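Local coordinates for protein N5-Carboxyaminoimidazole ribonucleotide synthetase (Staphylococcus aureus subsp. aureus, PDB 3ORQ) that catalyses the ATP-dependent carboxylation of 5-aminoimidazole ribonucleotide with bicarbonate to N5-carboxyaminoimidazole ribonucleotide in purine biosynthesis, at residues Met34-Val39 with Thr299-Pro304; Phe6-Phe11 with Arg201-Gln206; Leu23-Ala28 with Arg50-Glu55; Asn68-Gly71 with Val76-Tyr79. One frame throughout, in Å; residues are numbered along the deposited sequence.

Contact 1. Residues Met34-Val39 with Thr299-Pro304; sequences MGYKVV and TGQSLP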
loop_
_atom_site.group_PDB
_atom_site.type_symbol
_atom_site.label_atom_id
_atom_site.label_comp_id
_atom_site.label_asym_id
_atom_site.label_seq_id
_atom_site.Cartn_x
_atom_site.Cartn_y
_atom_site.Cartn_z
HETATM N N MSE A 34 -3.752 5.984 -6.061
HETATM C CA MSE A 34 -4.035 6.210 -7.492
HETATM C C MSE A 34 -4.519 7.625 -7.810
HETATM O O MSE A 34 -4.760 7.952 -8.976
HETATM C CB MSE A 34 -5.081 5.202 -8.003
HETATM C CG MSE A 34 -4.526 3.808 -8.200
HETATM SE SE MSE A 34 -5.891 2.461 -8.616
HETATM C CE MSE A 34 -4.727 0.933 -8.211
ATOM N N GLY A 35 -4.698 8.451 -6.787
ATOM C CA GLY A 35 -5.086 9.855 -7.025
ATOM C C GLY A 35 -6.591 10.130 -7.123
ATOM O O GLY A 35 -6.982 11.143 -7.693
ATOM N N TYR A 36 -7.416 9.236 -6.571
ATOM C CA TYR A 36 -8.853 9.482 -6.386
ATOM C C TYR A 36 -9.111 10.043 -4.977
ATOM O O TYR A 36 -8.397 9.718 -4.018
ATOM C CB TYR A 36 -9.656 8.178 -6.577
ATOM C CG TYR A 36 -9.564 7.688 -7.997
ATOM C CD1 TYR A 36 -10.361 8.242 -8.977
ATOM C CD2 TYR A 36 -8.643 6.717 -8.366
ATOM C CE1 TYR A 36 -10.266 7.844 -10.288
ATOM C CE2 TYR A 36 -8.533 6.301 -9.697
ATOM C CZ TYR A 36 -9.339 6.901 -10.653
ATOM O OH TYR A 36 -9.275 6.524 -11.974
ATOM N N LYS A 37 -10.114 10.893 -4.858
ATOM C CA LYS A 37 -10.505 11.378 -3.563
ATOM C C LYS A 37 -11.503 10.400 -2.987
ATOM O O LYS A 37 -12.154 9.658 -3.725
ATOM C CB LYS A 37 -11.104 12.775 -3.666
ATOM C CG LYS A 37 -10.162 13.769 -4.319
ATOM C CD LYS A 37 -10.938 15.064 -4.572
ATOM C CE LYS A 37 -10.063 16.119 -5.246
ATOM N NZ LYS A 37 -9.016 16.522 -4.301
ATOM N N VAL A 38 -11.632 10.388 -1.667
ATOM C CA VAL A 38 -12.488 9.396 -1.036
ATOM C C VAL A 38 -13.431 10.059 -0.056
ATOM O O VAL A 38 -12.984 10.764 0.846
ATOM C CB VAL A 38 -11.657 8.367 -0.240
ATOM C CG1 VAL A 38 -12.594 7.443 0.559
ATOM C CG2 VAL A 38 -10.756 7.537 -1.173
ATOM N N VAL A 39 -14.731 9.795 -0.220
ATOM C CA VAL A 39 -15.741 10.144 0.787
ATOM C C VAL A 39 -16.269 8.843 1.402
ATOM O O VAL A 39 -16.653 7.918 0.690
ATOM C CB VAL A 39 -16.913 10.933 0.153
ATOM C CG1 VAL A 39 -17.965 11.208 1.182
ATOM C CG2 VAL A 39 -16.399 12.266 -0.371
ATOM N N THR A 299 -13.854 2.310 -11.249
ATOM C CA THR A 299 -13.622 3.592 -11.937
ATOM C C THR A 299 -13.593 3.373 -13.450
ATOM O O THR A 299 -13.349 4.317 -14.224
ATOM C CB THR A 299 -12.300 4.289 -11.485
ATOM O OG1 THR A 299 -11.171 3.409 -11.727
ATOM C CG2 THR A 299 -12.357 4.658 -9.959
ATOM N N GLY A 300 -13.849 2.130 -13.865
ATOM C CA GLY A 300 -14.056 1.813 -15.292
ATOM C C GLY A 300 -12.752 1.698 -16.097
ATOM O O GLY A 300 -12.790 1.841 -17.307
ATOM N N GLN A 301 -11.618 1.440 -15.419
ATOM C CA GLN A 301 -10.325 1.268 -16.097
ATOM C C GLN A 301 -10.173 -0.159 -16.621
ATOM O O GLN A 301 -10.917 -1.047 -16.233
ATOM C CB GLN A 301 -9.160 1.551 -15.139
ATOM C CG GLN A 301 -9.282 2.864 -14.266
ATOM C CD GLN A 301 -9.299 4.071 -15.091
ATOM O OE1 GLN A 301 -8.313 4.396 -15.749
ATOM N NE2 GLN A 301 -10.433 4.756 -15.109
ATOM N N SER A 302 -9.198 -0.383 -17.479
ATOM C CA SER A 302 -8.820 -1.758 -17.847
ATOM C C SER A 302 -8.233 -2.499 -16.663
ATOM O O SER A 302 -7.556 -1.869 -15.804
ATOM C CB SER A 302 -7.825 -1.800 -19.005
ATOM O OG SER A 302 -8.412 -1.181 -20.141
ATOM N N LEU A 303 -8.506 -3.819 -16.619
ATOM C CA LEU A 303 -8.040 -4.687 -15.540
ATOM C C LEU A 303 -6.886 -5.454 -16.108
ATOM O O LEU A 303 -6.854 -5.699 -17.286
ATOM C CB LEU A 303 -9.131 -5.714 -15.129
ATOM C CG LEU A 303 -10.357 -5.077 -14.458
ATOM C CD1 LEU A 303 -11.439 -6.079 -14.094
ATOM C CD2 LEU A 303 -9.882 -4.374 -13.201
ATOM N N PRO A 304 -5.909 -5.854 -15.268
ATOM C CA PRO A 304 -4.866 -6.725 -15.817
ATOM C C PRO A 304 -5.511 -8.046 -16.217
ATOM O O PRO A 304 -6.464 -8.466 -15.565
ATOM C CB PRO A 304 -3.941 -6.925 -14.652
ATOM C CG PRO A 304 -4.865 -6.695 -13.415
ATOM C CD PRO A 304 -5.715 -5.560 -13.846
#
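The methyl group of Thr299 sits over one face of the Tyr36 ring in a CH-pi contact. Thr299 CG2 lies 4.0 Å from the centroid of the Tyr36 ring, 19° off the ring normal and displaced toward the rim, so that it is shared between CE1 and CZ, at 3.8 Å from each. The two side chains approach from opposite directions. In Thr299 the methyl lies anti to the carbonyl carbon, and OG1 takes the remaining place between backbone N and carbonyl carbon (chi1 58°). This division sends the methyl to the ring and leaves the hydroxyl bonded back to Ile295 O and Leu296 O in helix 290-298. The 3.7 Å between Tyr36 OH and Thr299 OG1 is therefore only a contact; the phenol bonds instead to Leu9 O.

Beyond the phenol oxygen stands the amide of Gln301, its plane 61° from the ring, with Gln301 NE2 3.8 Å from Tyr36 OH. A chain bent at chi2 folds this amide back on its own segment, where Gln301 NE2 donates to Thr299 O at 3.1 Å. The donor stands well above that carbonyl's plane, while the oxygen lies close to the plane of the amide. Met34 and Gln301 also pack against the second subunit.

Gly35 and Gly300 both take positive phi in Schellman motifs that end helices 22-33 and 290-298. The contact thus joins two helix C-termini, one leading into strand 37-42 of the preATP-grasp domain, whose parallel sheet is of Rossmann type.

Contact 2. Residues Phe6-Phe11 with Arg201-Gln206; sequences FNKLKF and RGNNNQ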
loop_
_atom_site.group_PDB
_atom_site.type_symbol
_atom_site.label_atom_id
_atom_site.label_comp_id
_atom_site.label_asym_id
_atom_site.label_seq_id
_atom_site.Cartn_x
_atom_site.Cartn_y
_atom_site.Cartn_z
ATOM N N PHE A 6 -19.629 1.554 -18.778
ATOM C CA PHE A 6 -19.944 2.641 -17.854
ATOM C C PHE A 6 -18.817 3.680 -17.727
ATOM O O PHE A 6 -17.764 3.546 -18.339
ATOM C CB PHE A 6 -20.349 2.056 -16.507
ATOM C CG PHE A 6 -19.319 1.160 -15.910
ATOM C CD1 PHE A 6 -18.243 1.700 -15.157
ATOM C CD2 PHE A 6 -19.415 -0.225 -16.064
ATOM C CE1 PHE A 6 -17.284 0.868 -14.561
ATOM C CE2 PHE A 6 -18.458 -1.085 -15.493
ATOM C CZ PHE A 6 -17.369 -0.539 -14.746
ATOM N N ASN A 7 -19.060 4.751 -16.990
ATOM C CA ASN A 7 -18.105 5.873 -16.951
ATOM C C ASN A 7 -16.675 5.469 -16.655
ATOM O O ASN A 7 -16.406 4.711 -15.690
ATOM C CB ASN A 7 -18.541 6.889 -15.944
ATOM C CG ASN A 7 -19.813 7.603 -16.355
ATOM O OD1 ASN A 7 -20.403 7.331 -17.412
ATOM N ND2 ASN A 7 -20.250 8.520 -15.509
ATOM N N LYS A 8 -15.776 5.954 -17.502
ATOM C CA LYS A 8 -14.340 5.864 -17.274
ATOM C C LYS A 8 -13.915 7.096 -16.501
ATOM O O LYS A 8 -13.923 8.200 -17.045
ATOM C CB LYS A 8 -13.547 5.712 -18.593
ATOM C CG LYS A 8 -13.783 4.336 -19.262
ATOM C CD LYS A 8 -13.044 4.168 -20.605
ATOM C CE LYS A 8 -13.368 2.774 -21.207
ATOM N NZ LYS A 8 -13.109 2.583 -22.672
ATOM N N LEU A 9 -13.589 6.912 -15.218
ATOM C CA LEU A 9 -13.208 8.041 -14.343
ATOM C C LEU A 9 -11.695 8.179 -14.235
ATOM O O LEU A 9 -10.975 7.178 -14.013
ATOM C CB LEU A 9 -13.781 7.875 -12.928
ATOM C CG LEU A 9 -15.307 7.771 -12.822
ATOM C CD1 LEU A 9 -15.646 7.395 -11.403
ATOM C CD2 LEU A 9 -15.990 9.070 -13.290
ATOM N N LYS A 10 -11.222 9.412 -14.346
ATOM C CA LYS A 10 -9.790 9.708 -14.299
ATOM C C LYS A 10 -9.394 10.185 -12.928
ATOM O O LYS A 10 -10.241 10.664 -12.137
ATOM C CB LYS A 10 -9.415 10.756 -15.366
ATOM C CG LYS A 10 -9.599 10.218 -16.849
ATOM C CD LYS A 10 -9.418 11.356 -17.851
ATOM C CE LYS A 10 -9.008 10.847 -19.217
ATOM N NZ LYS A 10 -10.160 10.322 -19.976
ATOM N N PHE A 11 -8.106 10.044 -12.613
ATOM C CA PHE A 11 -7.642 10.452 -11.312
ATOM C C PHE A 11 -8.183 11.846 -11.043
ATOM O O PHE A 11 -8.380 12.638 -11.989
ATOM C CB PHE A 11 -6.105 10.407 -11.205
ATOM C CG PHE A 11 -5.395 11.373 -12.135
ATOM C CD1 PHE A 11 -5.336 12.735 -11.842
ATOM C CD2 PHE A 11 -4.792 10.912 -13.302
ATOM C CE1 PHE A 11 -4.661 13.614 -12.686
ATOM C CE2 PHE A 11 -4.093 11.788 -14.147
ATOM C CZ PHE A 11 -4.031 13.116 -13.854
ATOM N N ARG A 201 -14.395 -7.967 -11.823
ATOM C CA ARG A 201 -15.068 -7.801 -13.120
ATOM C C ARG A 201 -15.162 -6.326 -13.383
ATOM O O ARG A 201 -15.470 -5.561 -12.471
ATOM C CB ARG A 201 -16.472 -8.405 -13.076
ATOM C CG ARG A 201 -16.619 -9.592 -14.010
ATOM C CD ARG A 201 -18.097 -9.996 -14.147
ATOM N NE ARG A 201 -18.537 -9.779 -15.501
ATOM C CZ ARG A 201 -19.436 -8.894 -15.896
ATOM N NH1 ARG A 201 -20.066 -8.100 -15.028
ATOM N NH2 ARG A 201 -19.701 -8.810 -17.202
ATOM N N GLY A 202 -14.866 -5.909 -14.595
ATOM C CA GLY A 202 -14.859 -4.480 -14.868
ATOM C C GLY A 202 -15.578 -4.149 -16.161
ATOM O O GLY A 202 -16.395 -4.918 -16.667
ATOM N N ASN A 203 -15.259 -2.990 -16.686
ATOM C CA ASN A 203 -15.815 -2.476 -17.916
ATOM C C ASN A 203 -15.780 -3.435 -19.094
ATOM O O ASN A 203 -14.857 -4.225 -19.248
ATOM C CB ASN A 203 -15.010 -1.234 -18.294
ATOM C CG ASN A 203 -15.875 -0.056 -18.508
ATOM O OD1 ASN A 203 -17.098 -0.190 -18.634
ATOM N ND2 ASN A 203 -15.265 1.136 -18.531
ATOM N N ASN A 204 -16.788 -3.338 -19.948
ATOM C CA ASN A 204 -16.874 -4.144 -21.164
ATOM C C ASN A 204 -16.535 -5.623 -20.946
ATOM O O ASN A 204 -15.693 -6.207 -21.669
ATOM C CB ASN A 204 -15.990 -3.536 -22.255
ATOM C CG ASN A 204 -16.347 -4.046 -23.656
ATOM O OD1 ASN A 204 -17.514 -4.317 -23.974
ATOM N ND2 ASN A 204 -15.333 -4.167 -24.503
ATOM N N ASN A 205 -17.155 -6.212 -19.929
ATOM C CA ASN A 205 -17.009 -7.638 -19.651
ATOM C C ASN A 205 -15.620 -8.125 -19.208
ATOM O O ASN A 205 -15.380 -9.330 -19.149
ATOM C CB ASN A 205 -17.481 -8.480 -20.873
ATOM C CG ASN A 205 -18.005 -9.870 -20.472
ATOM O OD1 ASN A 205 -18.654 -10.037 -19.418
ATOM N ND2 ASN A 205 -17.698 -10.883 -21.301
ATOM N N GLN A 206 -14.689 -7.220 -18.923
ATOM C CA GLN A 206 -13.410 -7.660 -18.430
ATOM C C GLN A 206 -13.514 -8.442 -17.099
ATOM O O GLN A 206 -14.339 -8.119 -16.239
ATOM C CB GLN A 206 -12.545 -6.472 -18.194
ATOM C CG GLN A 206 -12.098 -5.769 -19.411
ATOM C CD GLN A 206 -11.226 -4.576 -18.995
ATOM O OE1 GLN A 206 -10.003 -4.693 -18.898
ATOM N NE2 GLN A 206 -11.869 -3.451 -18.693
#
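Two segments without regular structure come closest at Phe6 and Asn203, whose CA atoms are 6.6 Å apart. Segment 6-11 is the extended lead-in to strand 14-18, whereas 201-206 turns the chain between strands 191-201 and 207-218, closed by bonds from Gly202 N to Gln206 O and from Gln206 N to Asn203 O.

The side-chain amide of Asn203 holds the Phe6 backbone by both ends. Phe6 N donates to Asn203 OD1 at 3.1 Å, in the carbonyl plane and on a lone pair; in return Asn203 ND2 makes a weak bond of 3.5 Å to Phe6 O. The stronger partner of ND2 is Gly300 O. With chi1 at 57° the phenyl group of Phe6 lies against this amide, the two planes stacked 28° apart. Asn203 OD1 lies over one face toward the rim, 3.5 Å from Phe6 CD2. The aliphatic part of Lys8 adds cover, its CG 3.6 Å from Asn203 ND2.

Within the turn, Gln206 NE2 reaches Asn203 O at 3.1 Å from the face opposite to Gln206 N, giving that carbonyl two donors. Arg201 NH2 meets Asn205 OD1 at 2.7 Å, in the guanidinium plane. Segment 201-206 is the turn of a beta hairpin in the large antiparallel sheet of the ATP-grasp fold, and here the turn holds the N-terminal segment that leads to strand 14-18.

Contact 3. Residues Leu23-Ala28 with Arg50-Glu55; sequences LGKMMA and RYVAHE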
loop_
_atom_site.group_PDB
_atom_site.type_symbol
_atom_site.label_atom_id
_atom_site.label_comp_id
_atom_site.label_asym_id
_atom_site.label_seq_id
_atom_site.Cartn_x
_atom_site.Cartn_y
_atom_site.Cartn_z
ATOM N N LEU A 23 -12.222 -3.004 5.422
ATOM C CA LEU A 23 -12.282 -3.248 3.980
ATOM C C LEU A 23 -12.364 -1.915 3.238
ATOM O O LEU A 23 -11.688 -1.731 2.236
ATOM C CB LEU A 23 -13.444 -4.142 3.591
ATOM C CG LEU A 23 -13.544 -5.561 4.159
ATOM C CD1 LEU A 23 -14.854 -6.227 3.553
ATOM C CD2 LEU A 23 -12.369 -6.408 3.837
ATOM N N GLY A 24 -13.183 -0.996 3.761
ATOM C CA GLY A 24 -13.302 0.353 3.230
ATOM C C GLY A 24 -11.958 1.050 3.336
ATOM O O GLY A 24 -11.528 1.745 2.405
ATOM N N LYS A 25 -11.252 0.813 4.439
ATOM C CA LYS A 25 -10.007 1.504 4.713
ATOM C C LYS A 25 -9.016 1.118 3.651
ATOM O O LYS A 25 -8.345 1.948 3.047
ATOM C CB LYS A 25 -9.473 1.086 6.111
ATOM C CG LYS A 25 -8.009 1.589 6.442
ATOM C CD LYS A 25 -7.463 1.024 7.784
ATOM C CE LYS A 25 -6.117 1.680 8.069
ATOM N NZ LYS A 25 -5.555 1.218 9.334
HETATM N N MSE A 26 -8.907 -0.166 3.396
HETATM C CA MSE A 26 -7.933 -0.617 2.421
HETATM C C MSE A 26 -8.298 -0.199 0.963
HETATM O O MSE A 26 -7.408 0.071 0.142
HETATM C CB MSE A 26 -7.743 -2.111 2.586
HETATM C CG MSE A 26 -7.108 -2.490 3.939
HETATM SE SE MSE A 26 -6.772 -4.435 4.086
HETATM C CE MSE A 26 -8.458 -4.957 4.800
HETATM N N MSE A 27 -9.593 -0.134 0.655
HETATM C CA MSE A 27 -10.061 0.393 -0.617
HETATM C C MSE A 27 -9.618 1.838 -0.719
HETATM O O MSE A 27 -9.171 2.259 -1.788
HETATM C CB MSE A 27 -11.604 0.423 -0.663
HETATM C CG MSE A 27 -12.323 -0.912 -0.936
HETATM SE SE MSE A 27 -14.268 -0.654 -1.036
HETATM C CE MSE A 27 -14.814 -2.508 -1.161
ATOM N N ALA A 28 -9.808 2.608 0.365
ATOM C CA ALA A 28 -9.509 4.052 0.349
ATOM C C ALA A 28 -8.001 4.322 0.219
ATOM O O ALA A 28 -7.584 5.288 -0.473
ATOM C CB ALA A 28 -10.079 4.762 1.624
ATOM N N ARG A 50 -11.881 6.331 8.595
ATOM C CA ARG A 50 -12.199 7.748 8.736
ATOM C C ARG A 50 -11.065 8.681 8.374
ATOM O O ARG A 50 -11.295 9.730 7.779
ATOM C CB ARG A 50 -12.686 8.066 10.148
ATOM C CG ARG A 50 -12.824 9.560 10.354
ATOM C CD ARG A 50 -13.571 9.891 11.619
ATOM N NE ARG A 50 -13.774 11.324 11.730
ATOM C CZ ARG A 50 -14.186 11.935 12.840
ATOM N NH1 ARG A 50 -14.460 11.234 13.945
ATOM N NH2 ARG A 50 -14.294 13.251 12.854
ATOM N N TYR A 51 -9.842 8.303 8.720
ATOM C CA TYR A 51 -8.683 9.171 8.414
ATOM C C TYR A 51 -7.853 8.795 7.192
ATOM O O TYR A 51 -6.716 9.238 7.067
ATOM C CB TYR A 51 -7.810 9.309 9.669
ATOM C CG TYR A 51 -8.615 9.861 10.820
ATOM C CD1 TYR A 51 -8.859 11.222 10.928
ATOM C CD2 TYR A 51 -9.196 9.008 11.744
ATOM C CE1 TYR A 51 -9.629 11.746 11.994
ATOM C CE2 TYR A 51 -9.949 9.499 12.815
ATOM C CZ TYR A 51 -10.155 10.865 12.930
ATOM O OH TYR A 51 -10.921 11.322 13.955
ATOM N N VAL A 52 -8.398 7.935 6.321
ATOM C CA VAL A 52 -7.891 7.823 4.962
ATOM C C VAL A 52 -8.970 8.228 3.913
ATOM O O VAL A 52 -8.993 7.718 2.766
ATOM C CB VAL A 52 -7.356 6.396 4.713
ATOM C CG1 VAL A 52 -6.081 6.171 5.498
ATOM C CG2 VAL A 52 -8.387 5.342 5.064
ATOM N N ALA A 53 -9.889 9.114 4.346
ATOM C CA ALA A 53 -10.907 9.730 3.471
ATOM C C ALA A 53 -10.751 11.242 3.443
ATOM O O ALA A 53 -10.316 11.820 4.417
ATOM C CB ALA A 53 -12.258 9.402 3.957
ATOM N N HIS A 54 -11.074 11.874 2.320
ATOM C CA HIS A 54 -11.126 13.326 2.236
ATOM C C HIS A 54 -12.296 13.838 3.010
ATOM O O HIS A 54 -12.225 14.888 3.614
ATOM C CB HIS A 54 -11.253 13.780 0.774
ATOM C CG HIS A 54 -10.004 13.549 -0.012
ATOM N ND1 HIS A 54 -9.632 12.299 -0.430
ATOM C CD2 HIS A 54 -9.007 14.379 -0.392
ATOM C CE1 HIS A 54 -8.469 12.366 -1.063
ATOM N NE2 HIS A 54 -8.072 13.617 -1.061
ATOM N N GLU A 55 -13.362 13.055 3.051
ATOM C CA GLU A 55 -14.521 13.493 3.759
ATOM C C GLU A 55 -15.180 12.314 4.463
ATOM O O GLU A 55 -15.191 11.203 3.946
ATOM C CB GLU A 55 -15.441 14.130 2.735
ATOM C CG GLU A 55 -16.571 14.931 3.257
ATOM C CD GLU A 55 -17.071 15.912 2.205
ATOM O OE1 GLU A 55 -16.374 16.145 1.168
ATOM O OE2 GLU A 55 -18.164 16.445 2.437
#
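Val52 reaches toward helix 22-33 from the loop before strand 55-58, and its CB carries two methyl groups that part ways. CG1 lies anti to the carbonyl carbon. CG2, held between the backbone N and the carbonyl carbon (chi1 -70°), enters the helix surface between Lys25 and Ala28, residues one turn apart. There Val52 CG2 is 3.9 Å from Ala28 CB and the same distance from Lys25 O, with Lys25 CG at 4.0 Å.

The backbone of Val52 follows its side chain inward: its carbonyl oxygen lies 3.3 Å from Ala28 CB, a close approach to a methyl, and is hydrogen-bonded by Gln32 NE2, a turn further along the helix.

Lys25 crosses Val52 at about a right angle. Its CG stands anti to the backbone N (chi1 171°), and the fully extended chain beyond carries NZ past the valine to Gln32 O of the second subunit and to Tyr341 O of its own chain. Gln32 of the second subunit also packs on Val52, so this buried apolar contact lies beside the dimer interface. Helix 22-33, which holds Gly24 of a probable Rossmann-type GxGxxG motif, is here covered by the loop linking two parallel strands of the preATP-grasp domain.

Contact 4. Residues Asn68-Gly71 with Val76-Tyr79; sequences NQLG and VITY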
loop_
_atom_site.group_PDB
_atom_site.type_symbol
_atom_site.label_atom_id
_atom_site.label_comp_id
_atom_site.label_asym_id
_atom_site.label_seq_id
_atom_site.Cartn_x
_atom_site.Cartn_y
_atom_site.Cartn_z
ATOM N N ASN A 68 -27.884 10.120 -0.004
ATOM C CA ASN A 68 -27.955 11.085 -1.078
ATOM C C ASN A 68 -26.859 12.159 -1.096
ATOM O O ASN A 68 -26.345 12.505 -2.164
ATOM C CB ASN A 68 -29.334 11.690 -1.187
ATOM C CG ASN A 68 -30.194 10.920 -2.148
ATOM O OD1 ASN A 68 -30.179 11.197 -3.362
ATOM N ND2 ASN A 68 -30.933 9.912 -1.631
ATOM N N GLN A 69 -26.520 12.680 0.083
ATOM C CA GLN A 69 -25.363 13.539 0.221
ATOM C C GLN A 69 -24.084 12.844 -0.262
ATOM O O GLN A 69 -23.261 13.451 -0.939
ATOM C CB GLN A 69 -25.221 14.042 1.661
ATOM C CG GLN A 69 -26.131 15.252 1.958
ATOM C CD GLN A 69 -25.863 16.444 0.998
ATOM O OE1 GLN A 69 -26.614 16.679 0.043
ATOM N NE2 GLN A 69 -24.780 17.178 1.254
ATOM N N LEU A 70 -23.936 11.566 0.052
ATOM C CA LEU A 70 -22.817 10.811 -0.463
ATOM C C LEU A 70 -22.805 10.821 -1.998
ATOM O O LEU A 70 -21.774 11.102 -2.620
ATOM C CB LEU A 70 -22.818 9.387 0.064
ATOM C CG LEU A 70 -21.634 8.553 -0.429
ATOM C CD1 LEU A 70 -20.323 9.085 0.156
ATOM C CD2 LEU A 70 -21.835 7.149 -0.007
ATOM N N GLY A 71 -23.960 10.559 -2.608
ATOM C CA GLY A 71 -24.073 10.579 -4.057
ATOM C C GLY A 71 -23.821 11.935 -4.672
ATOM O O GLY A 71 -23.261 12.010 -5.759
ATOM N N VAL A 76 -18.509 8.114 -8.411
ATOM C CA VAL A 76 -18.859 6.685 -8.383
ATOM C C VAL A 76 -19.093 6.281 -6.950
ATOM O O VAL A 76 -18.450 6.806 -6.060
ATOM C CB VAL A 76 -17.760 5.782 -9.051
ATOM C CG1 VAL A 76 -16.471 5.819 -8.276
ATOM C CG2 VAL A 76 -18.229 4.369 -9.151
ATOM N N ILE A 77 -20.008 5.354 -6.711
ATOM C CA ILE A 77 -20.232 4.866 -5.331
ATOM C C ILE A 77 -20.066 3.356 -5.287
ATOM O O ILE A 77 -20.579 2.646 -6.152
ATOM C CB ILE A 77 -21.606 5.269 -4.775
ATOM C CG1 ILE A 77 -21.722 6.780 -4.607
ATOM C CG2 ILE A 77 -21.882 4.624 -3.448
ATOM C CD1 ILE A 77 -23.139 7.197 -4.466
ATOM N N THR A 78 -19.293 2.887 -4.313
ATOM C CA THR A 78 -19.124 1.444 -4.076
ATOM C C THR A 78 -19.437 1.176 -2.611
ATOM O O THR A 78 -19.733 2.094 -1.851
ATOM C CB THR A 78 -17.700 0.945 -4.423
ATOM O OG1 THR A 78 -17.617 -0.483 -4.245
ATOM C CG2 THR A 78 -16.620 1.659 -3.565
ATOM N N TYR A 79 -19.420 -0.083 -2.212
ATOM C CA TYR A 79 -19.818 -0.405 -0.859
ATOM C C TYR A 79 -18.857 -1.420 -0.366
ATOM O O TYR A 79 -18.290 -2.194 -1.154
ATOM C CB TYR A 79 -21.262 -0.956 -0.776
ATOM C CG TYR A 79 -21.616 -1.931 -1.857
ATOM C CD1 TYR A 79 -21.228 -3.265 -1.780
ATOM C CD2 TYR A 79 -22.345 -1.527 -2.968
ATOM C CE1 TYR A 79 -21.526 -4.170 -2.831
ATOM C CE2 TYR A 79 -22.690 -2.457 -4.007
ATOM C CZ TYR A 79 -22.264 -3.746 -3.916
ATOM O OH TYR A 79 -22.587 -4.615 -4.897
#
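Helix 64-73 and strand 76-79 follow each other through a short connection and face one another most closely at Gly71 and Ile77, whose CA atoms are 7.0 Å apart. Ile77 points toward the helix and is the one strand residue here to touch it; its two branches find different partners.

The longer branch runs CG1 to CD1 with CG1 anti to the carbonyl carbon and chi2 extended at 163°, which carries the terminal methyl to the helix backbone. Ile77 CD1 ends 3.5 Å from Gly71 CA and 3.9 Å from Gly71 N. Gly71 has no side chain, so the methyl rests directly on its main-chain atoms.

The shorter branch, CG2, turns to Leu70, where Leu70 CD2 meets Ile77 CG2 at 4.3 Å in a looser apolar contact. Both Leu70 and Ile77 also rest on Ile18 of strand 14-18, so the three make a small buried cluster between helix and sheet. The strand itself is paired through Val76 and Thr78 with Gly16, and Thr78 also with Ile18.

Packing of a helix across the face of the strand that follows it is characteristic of the alpha/beta Rossmann-like fold, here with 76-79 as an outermost strand of the parallel sheet.

In the fold
Contacts 1, 3 and 4 reach the parallel sheet of the preATP-grasp domain, with centres 14 to 15 Å apart. Helix 22-33 leads into strand 37-42, tying contact 3 to contact 1, and strands 37-42 and 55-58 pair where Val38 meets Glu55. Contact 2 lies 9 Å from contact 1, centre to centre, and touches it through Leu9, to whose backbone Tyr36 OH and Thr299 O probably bond. Contacts 1 and 2 alternate along the chain, with contact 4 nested in both. Contacts 3 and 4 stay inside the preATP-grasp domain, contact 2 joins the N-terminal segment to the ATP-grasp hairpin, and contact 1 links the domain to the loop after helix 290-298; contacts 1 to 3 touch the second subunit.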